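Local coordinates for protein Pbp related beta-lactamase (Pyrococcus abyssi, PDB 2QMI) that cleaves peptides as an octameric, self-compartmentalizing peptidase related to penicillin-binding proteins and beta-lactamases, probably through a serine nucleophile, at residues 257-261 with 262-266. Numbering follows the deposited sequence.
Sequences SIVSK and EYIEK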
loop_
_atom_site.group_PDB
_atom_site.type_symbol
_atom_site.label_atom_id
_atom_site.label_comp_id
_atom_site.label_asym_id
_atom_site.label_seq_id
_atom_site.Cartn_x
_atom_site.Cartn_y
_atom_site.Cartn_z
ATOM N N SER A 257 49.778 -24.601 -34.884
ATOM C CA SER A 257 49.788 -25.707 -33.936
ATOM C C SER A 257 48.454 -26.463 -33.954
ATOM O O SER A 257 48.402 -27.637 -33.578
ATOM C CB SER A 257 50.024 -25.199 -32.505
ATOM O OG SER A 257 51.252 -24.505 -32.375
ATOM N N ILE A 258 47.381 -25.790 -34.379
ATOM C CA ILE A 258 46.048 -26.409 -34.402
ATOM C C ILE A 258 45.559 -26.698 -35.816
ATOM O O ILE A 258 45.032 -27.777 -36.091
ATOM C CB ILE A 258 44.996 -25.504 -33.694
ATOM C CG1 ILE A 258 45.600 -24.889 -32.426
ATOM C CG2 ILE A 258 43.743 -26.323 -33.339
ATOM C CD1 ILE A 258 46.153 -25.901 -31.457
ATOM N N VAL A 259 45.712 -25.714 -36.698
ATOM C CA VAL A 259 45.305 -25.842 -38.095
ATOM C C VAL A 259 46.226 -24.992 -38.960
ATOM O O VAL A 259 46.910 -24.102 -38.457
ATOM C CB VAL A 259 43.847 -25.339 -38.337
ATOM C CG1 VAL A 259 42.860 -26.133 -37.497
ATOM C CG2 VAL A 259 43.747 -23.848 -38.029
ATOM N N SER A 260 46.233 -25.272 -40.263
ATOM C CA SER A 260 47.037 -24.509 -41.213
ATOM C C SER A 260 46.462 -23.097 -41.330
ATOM O O SER A 260 45.279 -22.866 -41.064
ATOM C CB SER A 260 47.023 -25.182 -42.589
ATOM O OG SER A 260 47.659 -26.448 -42.547
ATOM N N LYS A 261 47.313 -22.162 -41.731
ATOM C CA LYS A 261 46.943 -20.762 -41.884
ATOM C C LYS A 261 45.805 -20.559 -42.870
ATOM O O LYS A 261 45.030 -19.607 -42.749
ATOM C CB LYS A 261 48.165 -19.956 -42.331
ATOM C CG LYS A 261 48.910 -20.571 -43.518
ATOM C CD LYS A 261 50.266 -19.904 -43.720
ATOM C CE LYS A 261 51.176 -20.751 -44.610
ATOM N NZ LYS A 261 50.586 -20.959 -45.961
ATOM N N GLU A 262 45.706 -21.446 -43.849
ATOM C CA GLU A 262 44.646 -21.347 -44.843
ATOM C C GLU A 262 43.290 -21.433 -44.144
ATOM O O GLU A 262 42.310 -20.848 -44.599
ATOM C CB GLU A 262 44.767 -22.474 -45.875
ATOM C CG GLU A 262 45.968 -22.369 -46.825
ATOM C CD GLU A 262 47.306 -22.223 -46.108
ATOM O OE1 GLU A 262 47.554 -22.949 -45.113
ATOM O OE2 GLU A 262 48.121 -21.381 -46.553
ATOM N N TYR A 263 43.238 -22.164 -43.035
ATOM C CA TYR A 263 41.988 -22.315 -42.296
ATOM C C TYR A 263 41.674 -21.102 -41.433
ATOM O O TYR A 263 40.520 -20.654 -41.380
ATOM C CB TYR A 263 42.024 -23.602 -41.464
ATOM C CG TYR A 263 41.858 -24.810 -42.351
ATOM C CD1 TYR A 263 40.591 -25.207 -42.772
ATOM C CD2 TYR A 263 42.972 -25.478 -42.881
ATOM C CE1 TYR A 263 40.429 -26.224 -43.704
ATOM C CE2 TYR A 263 42.820 -26.499 -43.818
ATOM C CZ TYR A 263 41.542 -26.864 -44.225
ATOM O OH TYR A 263 41.360 -27.853 -45.159
ATOM N N ILE A 264 42.694 -20.559 -40.773
ATOM C CA ILE A 264 42.495 -19.377 -39.944
ATOM C C ILE A 264 41.893 -18.274 -40.816
ATOM O O ILE A 264 41.013 -17.525 -40.384
ATOM C CB ILE A 264 43.819 -18.887 -39.330
ATOM C CG1 ILE A 264 44.355 -19.944 -38.366
ATOM C CG2 ILE A 264 43.606 -17.571 -38.603
ATOM C CD1 ILE A 264 45.597 -19.519 -37.597
ATOM N N GLU A 265 42.352 -18.203 -42.061
ATOM C CA GLU A 265 41.856 -17.202 -42.995
ATOM C C GLU A 265 40.415 -17.469 -43.394
ATOM O O GLU A 265 39.674 -16.546 -43.734
ATOM C CB GLU A 265 42.749 -17.159 -44.229
ATOM C CG GLU A 265 43.982 -16.304 -44.013
ATOM C CD GLU A 265 45.030 -16.529 -45.071
ATOM O OE1 GLU A 265 44.661 -16.598 -46.273
ATOM O OE2 GLU A 265 46.226 -16.624 -44.696
ATOM N N LYS A 266 40.018 -18.733 -43.356
ATOM C CA LYS A 266 38.645 -19.079 -43.695
ATOM C C LYS A 266 37.730 -18.517 -42.611
ATOM O O LYS A 266 36.659 -17.992 -42.895
ATOM C CB LYS A 266 38.471 -20.600 -43.775
ATOM C CG LYS A 266 38.969 -21.230 -45.069
ATOM C CD LYS A 266 38.471 -22.670 -45.214
ATOM C CE LYS A 266 38.979 -23.301 -46.503
ATOM N NZ LYS A 266 40.467 -23.316 -46.561
#
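Ser260 O takes two backbone N-H groups at the start of helix 261-267: Tyr263 N at 2.9 Å, standing well above the carbonyl plane, and Ile264 N through a weak bond of 3.5 Å. One residue on, Glu265 N reaches Lys261 O at 3.1 Å, the regular i to i+4 helical spacing. Ser260 holds the N-cap position, but its hydroxyl makes no capping bond and is hydrogen-bonded instead to Glu74. Lys261 and Glu262, adjacent on the exposed first turn, run side by side; Lys261 NZ meets the syn lone pair of Glu262 OE2 at 2.6 Å. Lys261 CG sits between its backbone N and carbonyl carbon (chi1 49°), laying the chain along Glu262; bends at Lys261 chi4 (60°) and Glu262 chi2 (54°) then join the charged ends. Acidic Glu262 also suits a helix N-terminus, where the dipole probably favours negative charge. Just before the N-cap, buried, apolar Val259 lays its branched CG2 3.9 Å from Tyr263 CB and 4.0 Å from Ile264 CG1. Within the beta-lactamase-like domain, Val259 and Tyr263 pack on helix 61-74 through Leu67, Met70 and Glu74, while Ile264 packs on Met250 and Tyr251 of helix 241-252.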